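Local coordinates for protein tudor (Drosophila melanogaster, PDB 3NTK) that recognises methylarginine-bearing Aubergine through its last extended Tudor domain, the part in this structure, and supports germ-cell formation in the fly, at residues Ala56-Asp61 with Phe85-Val90; Leu143-Lys146 with Thr150-Val153; Leu155-Gln158 with Glu164-Gln167. All blocks are in the same frame, centred on the assembly; numbering follows the deposited sequence.

Contact 1. Residues Ala56-Asp61 with Phe85-Val90; sequences AQFPED and FGNNAV
Phe58 turns one face of its ring to the side-chain amide of Asn87, whose ND2 stands 3.4 Å from Phe58 CZ and is displaced from the ring centre toward the rim. The amide is not stacked flat: its plane is tilted 70° from that of the ring, so a corner of the group, the nitrogen, does the touching. Two torsions bring the groups together. Swung away from the backbone N (chi1 -179°), the Phe58 ring reaches over to the strand 87-95, while Asn87 CG, wedged between its own N and carbonyl carbon (chi1 68°), holds the amide above the ring. Ala89 CB approaches the same ring obliquely, 3.6 Å from Phe58 CE1. The opposite face of the ring is covered from within its own segment by Glu60 CB, carried there by the turn that the bond from Asp61 N to Phe58 O (3.0 Å) closes. Farther along, Pro59 CG lies 3.4 Å from Val90 O. No hydrogen bond joins the two segments, so their contact is one of van der Waals surface. With an alanine at Phe58, the Asn87 amide would probably lose the surface that limits its rotation, and a gap would open beside Ala89. The Phe58 ring also meets Phe82, and Tyr65 lies against both Phe58 and Phe85; this grouping, with Asn87 alongside, is consistent with the aromatic cage by which Tudor domains hold methylarginine. In the four-strand Tudor barrel the strands 53-58 and 87-95 are first and last, paired through the backbones of Gln57 and Gln93, and the contact sits where they diverge, flanked by Phe82 of strand 78-82 and Tyr65 of strand 63-72.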
ATOM      1  N   ALA A  56     -11.584   1.539  -9.193  1.00 22.70           N
ATOM      2  CA  ALA A  56     -10.991   1.051 -10.426  1.00 21.71           C
ATOM      3  C   ALA A  56     -10.706  -0.442 -10.357  1.00 22.64           C
ATOM      4  O   ALA A  56     -10.448  -0.994  -9.288  1.00 21.51           O
ATOM      5  CB  ALA A  56      -9.704   1.822 -10.721  1.00 23.30           C
ATOM      6  N   GLN A  57     -10.749  -1.098 -11.508  1.00 23.94           N
ATOM      7  CA  GLN A  57     -10.504  -2.527 -11.548  1.00 24.88           C
ATOM      8  C   GLN A  57      -9.037  -2.838 -11.815  1.00 24.16           C
ATOM      9  O   GLN A  57      -8.425  -2.275 -12.717  1.00 25.16           O
ATOM     10  CB  GLN A  57     -11.376  -3.176 -12.626  1.00 25.64           C
ATOM     11  CG  GLN A  57     -11.234  -4.681 -12.695  1.00 28.19           C
ATOM     12  CD  GLN A  57     -12.156  -5.297 -13.728  1.00 30.81           C
ATOM     13  OE1 GLN A  57     -12.113  -4.942 -14.907  1.00 30.48           O
ATOM     14  NE2 GLN A  57     -13.000  -6.220 -13.288  1.00 30.59           N
ATOM     15  N   PHE A  58      -8.480  -3.727 -11.004  1.00 25.69           N
ATOM     16  CA  PHE A  58      -7.095  -4.163 -11.152  1.00 27.91           C
ATOM     17  C   PHE A  58      -7.164  -5.313 -12.156  1.00 29.63           C
ATOM     18  O   PHE A  58      -7.666  -6.386 -11.836  1.00 29.14           O
ATOM     19  CB  PHE A  58      -6.568  -4.653  -9.799  1.00 27.28           C
ATOM     20  CG  PHE A  58      -5.129  -5.100  -9.818  1.00 27.66           C
ATOM     21  CD1 PHE A  58      -4.222  -4.561 -10.722  1.00 30.56           C
ATOM     22  CD2 PHE A  58      -4.672  -6.019  -8.881  1.00 30.60           C
ATOM     23  CE1 PHE A  58      -2.871  -4.931 -10.691  1.00 32.42           C
ATOM     24  CE2 PHE A  58      -3.323  -6.397  -8.839  1.00 30.21           C
ATOM     25  CZ  PHE A  58      -2.425  -5.850  -9.744  1.00 31.40           C
ATOM     26  N   PRO A  59      -6.670  -5.094 -13.385  1.00 32.02           N
ATOM     27  CA  PRO A  59      -6.668  -6.088 -14.468  1.00 34.83           C
ATOM     28  C   PRO A  59      -6.139  -7.470 -14.104  1.00 37.99           C
ATOM     29  O   PRO A  59      -6.634  -8.483 -14.595  1.00 38.71           O
ATOM     30  CB  PRO A  59      -5.816  -5.422 -15.544  1.00 33.60           C
ATOM     31  CG  PRO A  59      -6.086  -3.966 -15.326  1.00 33.01           C
ATOM     32  CD  PRO A  59      -5.997  -3.859 -13.823  1.00 32.86           C
ATOM     33  N   GLU A  60      -5.127  -7.504 -13.248  1.00 40.76           N
ATOM     34  CA  GLU A  60      -4.508  -8.756 -12.836  1.00 44.56           C
ATOM     35  C   GLU A  60      -5.397  -9.580 -11.910  1.00 45.03           C
ATOM     36  O   GLU A  60      -5.330 -10.812 -11.894  1.00 46.45           O
ATOM     37  CB  GLU A  60      -3.184  -8.452 -12.135  1.00 45.73           C
ATOM     38  CG  GLU A  60      -2.350  -9.665 -11.797  1.00 49.96           C
ATOM     39  CD  GLU A  60      -1.130  -9.301 -10.977  1.00 51.75           C
ATOM     40  OE1 GLU A  60      -0.329  -8.464 -11.445  1.00 53.61           O
ATOM     41  OE2 GLU A  60      -0.978  -9.847  -9.864  1.00 54.23           O
ATOM     42  N   ASP A  61      -6.242  -8.890 -11.154  1.00 44.54           N
ATOM     43  CA  ASP A  61      -7.128  -9.530 -10.188  1.00 44.27           C
ATOM     44  C   ASP A  61      -8.590  -9.456 -10.626  1.00 42.75           C
ATOM     45  O   ASP A  61      -9.416 -10.274 -10.218  1.00 42.29           O
ATOM     46  CB  ASP A  61      -6.954  -8.823  -8.837  1.00 47.86           C
ATOM     47  CG  ASP A  61      -7.060  -9.766  -7.661  1.00 51.38           C
ATOM     48  OD1 ASP A  61      -6.506 -10.885  -7.739  1.00 53.52           O
ATOM     49  OD2 ASP A  61      -7.678  -9.379  -6.647  1.00 52.20           O
ATOM     50  N   PHE A  85      -3.884  -0.784  -1.038  1.00 24.03           N
ATOM     51  CA  PHE A  85      -2.955  -1.890  -1.260  1.00 25.65           C
ATOM     52  C   PHE A  85      -1.564  -1.488  -1.734  1.00 26.73           C
ATOM     53  O   PHE A  85      -0.694  -2.339  -1.938  1.00 28.23           O
ATOM     54  CB  PHE A  85      -3.588  -2.904  -2.215  1.00 27.23           C
ATOM     55  CG  PHE A  85      -4.829  -3.542  -1.660  1.00 29.29           C
ATOM     56  CD1 PHE A  85      -6.053  -2.882  -1.718  1.00 28.27           C
ATOM     57  CD2 PHE A  85      -4.759  -4.770  -1.009  1.00 28.78           C
ATOM     58  CE1 PHE A  85      -7.189  -3.433  -1.130  1.00 29.77           C
ATOM     59  CE2 PHE A  85      -5.886  -5.327  -0.418  1.00 30.54           C
ATOM     60  CZ  PHE A  85      -7.106  -4.657  -0.479  1.00 30.43           C
ATOM     61  N   GLY A  86      -1.359  -0.189  -1.914  1.00 27.59           N
ATOM     62  CA  GLY A  86      -0.057   0.321  -2.307  1.00 27.87           C
ATOM     63  C   GLY A  86       0.539   0.013  -3.668  1.00 29.27           C
ATOM     64  O   GLY A  86       1.702   0.345  -3.902  1.00 30.27           O
ATOM     65  N   ASN A  87      -0.237  -0.594  -4.561  1.00 29.12           N
ATOM     66  CA  ASN A  87       0.261  -0.936  -5.892  1.00 28.99           C
ATOM     67  C   ASN A  87      -0.319  -0.056  -6.999  1.00 29.62           C
ATOM     68  O   ASN A  87      -1.418   0.481  -6.865  1.00 27.05           O
ATOM     69  CB  ASN A  87      -0.008  -2.411  -6.200  1.00 30.16           C
ATOM     70  CG  ASN A  87      -1.485  -2.714  -6.355  1.00 31.68           C
ATOM     71  OD1 ASN A  87      -2.292  -2.386  -5.486  1.00 35.57           O
ATOM     72  ND2 ASN A  87      -1.847  -3.345  -7.466  1.00 28.75           N
ATOM     73  N   ASN A  88       0.426   0.085  -8.093  1.00 29.10           N
ATOM     74  CA  ASN A  88      -0.027   0.875  -9.231  1.00 30.21           C
ATOM     75  C   ASN A  88      -0.282  -0.037 -10.422  1.00 31.65           C
ATOM     76  O   ASN A  88       0.357  -1.079 -10.570  1.00 32.42           O
ATOM     77  CB  ASN A  88       1.023   1.920  -9.613  1.00 31.50           C
ATOM     78  CG  ASN A  88       1.144   3.022  -8.586  1.00 32.97           C
ATOM     79  OD1 ASN A  88       1.254   2.758  -7.395  1.00 36.49           O
ATOM     80  ND2 ASN A  88       1.128   4.264  -9.044  1.00 35.44           N
ATOM     81  N   ALA A  89      -1.216   0.363 -11.274  1.00 30.47           N
ATOM     82  CA  ALA A  89      -1.545  -0.426 -12.451  1.00 30.39           C
ATOM     83  C   ALA A  89      -2.296   0.429 -13.453  1.00 30.65           C
ATOM     84  O   ALA A  89      -2.905   1.436 -13.093  1.00 29.91           O
ATOM     85  CB  ALA A  89      -2.394  -1.620 -12.052  1.00 29.28           C
ATOM     86  N   VAL A  90      -2.231   0.029 -14.717  1.00 30.35           N
ATOM     87  CA  VAL A  90      -2.922   0.739 -15.782  1.00 30.32           C
ATOM     88  C   VAL A  90      -4.249   0.019 -15.961  1.00 30.10           C
ATOM     89  O   VAL A  90      -4.281  -1.208 -16.042  1.00 29.66           O
ATOM     90  CB  VAL A  90      -2.135   0.670 -17.108  1.00 32.21           C
ATOM     91  CG1 VAL A  90      -2.928   1.345 -18.219  1.00 31.65           C
ATOM     92  CG2 VAL A  90      -0.775   1.338 -16.942  1.00 32.37           C
TER

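Contact 2. Residues Leu143-Lys146 with Thr150-Val153; sequences LATK and THVV
Lys146 N donates to Thr150 O over 2.7 Å with a nearly straight N-H...O angle of 167°, and Val152 N donates to Ala144 O over 2.8 Å. These bonds close the turn end of an antiparallel beta hairpin, strands 137-145 and 151-157, in the part of this extended Tudor domain that has the OB-fold character. Farther from the turn Val152 O accepts twice, from Leu143 N at 2.9 Å and weakly from Ala144 N at 3.4 Å; two residues thus face one, which is a classic beta bulge. Thr145 and His151 form the non-hydrogen-bonded pair and extend side by side from one face of the sheet. With Thr145 OG1 placed beside its own backbone N (chi1 -64°), the oxygen meets the imidazole at its edge, in the ring plane. The bond from His151 ND1 to Thr145 OG1 is short, 2.7 Å, yet weak, because its angle at the hydrogen is only 121°. On the other face are Ala144 and Val152. There Lys146, extended beyond CG, runs alongside Thr150 and ends in a salt bridge to Glu112 of the adjoining strand 109-113, while Thr150 OG1 bonds to His110. On its way to that carboxylate the lysine chain crosses Val152 at about a right angle, with Lys146 CE 3.7 Å from Val152 CG2.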
ATOM      1  N   LEU A 143       9.116   6.462  13.451  1.00 29.39           N
ATOM      2  CA  LEU A 143       9.941   7.535  13.977  1.00 31.86           C
ATOM      3  C   LEU A 143       9.356   8.895  13.639  1.00 33.01           C
ATOM      4  O   LEU A 143       9.553   9.864  14.374  1.00 36.08           O
ATOM      5  CB  LEU A 143      11.364   7.425  13.417  1.00 32.70           C
ATOM      6  CG  LEU A 143      12.065   6.081  13.646  1.00 34.78           C
ATOM      7  CD1 LEU A 143      13.456   6.126  13.035  1.00 35.74           C
ATOM      8  CD2 LEU A 143      12.146   5.785  15.131  1.00 36.29           C
ATOM      9  N   ALA A 144       8.639   8.968  12.524  1.00 30.79           N
ATOM     10  CA  ALA A 144       8.031  10.217  12.103  1.00 30.74           C
ATOM     11  C   ALA A 144       7.168  10.040  10.866  1.00 30.66           C
ATOM     12  O   ALA A 144       7.253   9.030  10.162  1.00 27.48           O
ATOM     13  CB  ALA A 144       9.113  11.250  11.826  1.00 33.23           C
ATOM     14  N   THR A 145       6.328  11.035  10.618  1.00 29.31           N
ATOM     15  CA  THR A 145       5.456  11.042   9.456  1.00 29.45           C
ATOM     16  C   THR A 145       5.771  12.342   8.723  1.00 29.24           C
ATOM     17  O   THR A 145       5.606  13.428   9.280  1.00 27.93           O
ATOM     18  CB  THR A 145       3.975  11.006   9.874  1.00 29.22           C
ATOM     19  OG1 THR A 145       3.706   9.769  10.544  1.00 32.20           O
ATOM     20  CG2 THR A 145       3.069  11.128   8.656  1.00 30.24           C
ATOM     21  N   LYS A 146       6.253  12.220   7.489  1.00 29.57           N
ATOM     22  CA  LYS A 146       6.615  13.376   6.674  1.00 30.63           C
ATOM     23  C   LYS A 146       5.405  14.166   6.205  1.00 30.54           C
ATOM     24  O   LYS A 146       4.274  13.695   6.285  1.00 30.98           O
ATOM     25  CB  LYS A 146       7.404  12.935   5.441  1.00 30.03           C
ATOM     26  CG  LYS A 146       8.710  12.228   5.730  1.00 31.08           C
ATOM     27  CD  LYS A 146       9.342  11.804   4.419  1.00 34.52           C
ATOM     28  CE  LYS A 146      10.728  11.231   4.605  1.00 36.34           C
ATOM     29  NZ  LYS A 146      11.315  10.922   3.278  1.00 41.26           N
ATOM     30  N   THR A 150       4.346  10.019   4.270  1.00 27.26           N
ATOM     31  CA  THR A 150       5.259   8.886   4.388  1.00 27.66           C
ATOM     32  C   THR A 150       5.803   8.723   5.803  1.00 25.97           C
ATOM     33  O   THR A 150       6.176   9.706   6.444  1.00 24.36           O
ATOM     34  CB  THR A 150       6.453   9.051   3.437  1.00 27.08           C
ATOM     35  OG1 THR A 150       5.984   9.075   2.083  1.00 27.71           O
ATOM     36  CG2 THR A 150       7.451   7.901   3.617  1.00 27.79           C
ATOM     37  N   HIS A 151       5.840   7.481   6.288  1.00 24.94           N
ATOM     38  CA  HIS A 151       6.378   7.191   7.614  1.00 25.14           C
ATOM     39  C   HIS A 151       7.855   6.819   7.504  1.00 24.43           C
ATOM     40  O   HIS A 151       8.222   6.019   6.646  1.00 23.83           O
ATOM     41  CB  HIS A 151       5.702   5.974   8.258  1.00 24.76           C
ATOM     42  CG  HIS A 151       4.293   6.197   8.704  1.00 28.52           C
ATOM     43  ND1 HIS A 151       3.906   7.292   9.444  1.00 27.61           N
ATOM     44  CD2 HIS A 151       3.196   5.410   8.594  1.00 30.43           C
ATOM     45  CE1 HIS A 151       2.632   7.171   9.772  1.00 30.82           C
ATOM     46  NE2 HIS A 151       2.178   6.037   9.270  1.00 30.63           N
ATOM     47  N   VAL A 152       8.693   7.388   8.365  1.00 22.61           N
ATOM     48  CA  VAL A 152      10.108   7.013   8.401  1.00 22.67           C
ATOM     49  C   VAL A 152      10.077   5.978   9.520  1.00 21.64           C
ATOM     50  O   VAL A 152       9.641   6.278  10.624  1.00 21.36           O
ATOM     51  CB  VAL A 152      11.023   8.177   8.801  1.00 24.41           C
ATOM     52  CG1 VAL A 152      12.462   7.663   8.978  1.00 24.26           C
ATOM     53  CG2 VAL A 152      10.978   9.262   7.728  1.00 26.17           C
ATOM     54  N   VAL A 153      10.522   4.760   9.233  1.00 21.52           N
ATOM     55  CA  VAL A 153      10.438   3.688  10.219  1.00 22.99           C
ATOM     56  C   VAL A 153      11.687   2.836  10.427  1.00 23.82           C
ATOM     57  O   VAL A 153      12.654   2.916   9.676  1.00 23.17           O
ATOM     58  CB  VAL A 153       9.298   2.702   9.834  1.00 24.93           C
ATOM     59  CG1 VAL A 153       8.008   3.464   9.541  1.00 23.23           C
ATOM     60  CG2 VAL A 153       9.716   1.875   8.609  1.00 23.05           C
TER

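Contact 3. Residues Leu155-Gln158 with Glu164-Gln167; sequences LFYQ and EKLQ
Lys165 lays its aliphatic chain against the end of strand 151-157: its CG is 3.7 Å from Tyr157 O and 3.9 Å from Tyr157 CB. The same CG lies at the edge of the tyrosine ring, in its plane, and Lys165 CE comes within 4.0 Å of Tyr157 CD2. Two bends, chi2 -59° and chi3 -71°, lift the chain out of the ring plane, to the side on which Gln158 lies. Its ammonium stops near the Gln158 amide, but Lys165 NZ to Gln158 OE1 is 3.9 Å, too long for a hydrogen bond. Gln158 CG meanwhile rests over one face of the Tyr157 ring. The contact joins the C-terminal end of strand 151-157, in the OB-fold sheet, to the C-terminal tail, where helix 162-165 gives way to an inverse gamma turn centred on Leu166. What fixes the tyrosine lies one shell out: its OH bonds to Glu136, and its ring meets Phe138 and packs edge-to-face with Phe129. Leu166 touches that same Phe129, along with Leu126 of helix 120-131, and the tail is tied to this helix again by the disulfide between Cys121 and Cys169.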
ATOM      1  N   LEU A 155      12.502  -1.189  10.909  1.00 24.20           N
ATOM      2  CA  LEU A 155      11.847  -2.464  10.649  1.00 24.27           C
ATOM      3  C   LEU A 155      12.311  -3.602  11.553  1.00 24.06           C
ATOM      4  O   LEU A 155      13.500  -3.731  11.861  1.00 24.01           O
ATOM      5  CB  LEU A 155      12.062  -2.845   9.180  1.00 26.32           C
ATOM      6  CG  LEU A 155      11.377  -4.096   8.622  1.00 26.86           C
ATOM      7  CD1 LEU A 155       9.873  -3.910   8.633  1.00 27.29           C
ATOM      8  CD2 LEU A 155      11.878  -4.356   7.204  1.00 29.22           C
ATOM      9  N   PHE A 156      11.355  -4.425  11.970  1.00 24.67           N
ATOM     10  CA  PHE A 156      11.636  -5.570  12.826  1.00 24.49           C
ATOM     11  C   PHE A 156      10.959  -6.820  12.288  1.00 24.99           C
ATOM     12  O   PHE A 156       9.949  -6.751  11.583  1.00 23.65           O
ATOM     13  CB  PHE A 156      11.148  -5.317  14.255  1.00 26.11           C
ATOM     14  CG  PHE A 156      11.779  -4.121  14.913  1.00 28.87           C
ATOM     15  CD1 PHE A 156      11.443  -2.833  14.511  1.00 31.23           C
ATOM     16  CD2 PHE A 156      12.725  -4.285  15.920  1.00 31.59           C
ATOM     17  CE1 PHE A 156      12.043  -1.721  15.101  1.00 32.70           C
ATOM     18  CE2 PHE A 156      13.331  -3.178  16.518  1.00 33.19           C
ATOM     19  CZ  PHE A 156      12.989  -1.894  16.106  1.00 33.39           C
ATOM     20  N   TYR A 157      11.525  -7.971  12.625  1.00 25.14           N
ATOM     21  CA  TYR A 157      10.968  -9.246  12.203  1.00 26.79           C
ATOM     22  C   TYR A 157      11.038 -10.143  13.434  1.00 29.22           C
ATOM     23  O   TYR A 157      12.113 -10.357  13.991  1.00 28.17           O
ATOM     24  CB  TYR A 157      11.785  -9.828  11.053  1.00 27.55           C
ATOM     25  CG  TYR A 157      11.230 -11.123  10.520  1.00 31.31           C
ATOM     26  CD1 TYR A 157       9.925 -11.201  10.030  1.00 33.06           C
ATOM     27  CD2 TYR A 157      12.010 -12.276  10.509  1.00 34.60           C
ATOM     28  CE1 TYR A 157       9.412 -12.401   9.542  1.00 36.84           C
ATOM     29  CE2 TYR A 157      11.511 -13.474  10.023  1.00 36.44           C
ATOM     30  CZ  TYR A 157      10.217 -13.531   9.544  1.00 37.09           C
ATOM     31  OH  TYR A 157       9.740 -14.724   9.068  1.00 39.40           O
ATOM     32  N   GLN A 158       9.885 -10.651  13.861  1.00 32.40           N
ATOM     33  CA  GLN A 158       9.813 -11.471  15.063  1.00 34.80           C
ATOM     34  C   GLN A 158      10.267 -10.590  16.228  1.00 35.13           C
ATOM     35  O   GLN A 158      10.902 -11.049  17.174  1.00 35.54           O
ATOM     36  CB  GLN A 158      10.703 -12.706  14.933  1.00 36.96           C
ATOM     37  CG  GLN A 158      10.192 -13.713  13.914  1.00 40.70           C
ATOM     38  CD  GLN A 158      10.999 -14.993  13.910  1.00 43.72           C
ATOM     39  OE1 GLN A 158      11.253 -15.579  14.962  1.00 46.63           O
ATOM     40  NE2 GLN A 158      11.396 -15.444  12.724  1.00 45.17           N
ATOM     41  N   GLU A 164      19.375  -8.045  12.334  1.00 35.64           N
ATOM     42  CA  GLU A 164      19.742  -9.231  13.098  1.00 38.41           C
ATOM     43  C   GLU A 164      19.224 -10.507  12.446  1.00 36.85           C
ATOM     44  O   GLU A 164      19.844 -11.561  12.562  1.00 37.75           O
ATOM     45  CB  GLU A 164      19.196  -9.141  14.525  1.00 40.89           C
ATOM     46  CG  GLU A 164      19.556 -10.340  15.385  1.00 47.69           C
ATOM     47  CD  GLU A 164      18.928 -10.286  16.763  1.00 50.06           C
ATOM     48  OE1 GLU A 164      19.100  -9.259  17.455  1.00 52.29           O
ATOM     49  OE2 GLU A 164      18.265 -11.273  17.153  1.00 52.09           O
ATOM     50  N   LYS A 165      18.090 -10.412  11.756  1.00 35.82           N
ATOM     51  CA  LYS A 165      17.501 -11.578  11.105  1.00 35.04           C
ATOM     52  C   LYS A 165      18.095 -11.844   9.724  1.00 35.18           C
ATOM     53  O   LYS A 165      17.841 -12.889   9.127  1.00 33.92           O
ATOM     54  CB  LYS A 165      15.983 -11.410  10.996  1.00 35.64           C
ATOM     55  CG  LYS A 165      15.330 -10.951  12.289  1.00 37.57           C
ATOM     56  CD  LYS A 165      15.570 -11.917  13.440  1.00 39.76           C
ATOM     57  CE  LYS A 165      14.784 -13.200  13.267  1.00 41.72           C
ATOM     58  NZ  LYS A 165      14.807 -14.014  14.515  1.00 43.11           N
ATOM     59  N   LEU A 166      18.869 -10.891   9.211  1.00 34.89           N
ATOM     60  CA  LEU A 166      19.517 -11.053   7.913  1.00 35.04           C
ATOM     61  C   LEU A 166      20.854 -11.731   8.199  1.00 36.98           C
ATOM     62  O   LEU A 166      21.890 -11.082   8.289  1.00 35.65           O
ATOM     63  CB  LEU A 166      19.739  -9.692   7.249  1.00 32.90           C
ATOM     64  CG  LEU A 166      18.472  -8.903   6.899  1.00 31.15           C
ATOM     65  CD1 LEU A 166      18.853  -7.559   6.301  1.00 32.89           C
ATOM     66  CD2 LEU A 166      17.620  -9.702   5.921  1.00 32.40           C
ATOM     67  N   GLN A 167      20.811 -13.051   8.338  1.00 38.49           N
ATOM     68  CA  GLN A 167      21.992 -13.835   8.668  1.00 40.47           C
ATOM     69  C   GLN A 167      23.156 -13.803   7.684  1.00 38.77           C
ATOM     70  O   GLN A 167      24.307 -13.929   8.094  1.00 38.19           O
ATOM     71  CB  GLN A 167      21.577 -15.285   8.930  1.00 42.75           C
ATOM     72  CG  GLN A 167      20.566 -15.420  10.058  1.00 47.43           C
ATOM     73  CD  GLN A 167      20.280 -16.860  10.415  1.00 50.06           C
ATOM     74  OE1 GLN A 167      19.786 -17.631   9.589  1.00 52.30           O
ATOM     75  NE2 GLN A 167      20.593 -17.236  11.649  1.00 51.83           N
TER

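How the contacts relate
Following the chain from the N terminus, contact 1 comes first, bridging 23 residues, 15 of them strand, to bring the first and last strands of the four-strand Tudor sheet together. Contact 2 closes the three-residue turn between strands 137-145 and 151-157, and contact 3 then brings the tail back to the end of the latter strand across strand 160-161. The three follow in series; none nests in or crosses another. Contacts 2 and 3 share strand 151-157 of the mixed sheet, yet their centres are 20 Å apart. Contact 1 lies on the other side of the chain's centre, with centres 25 Å from contact 2 and 30 Å from contact 3.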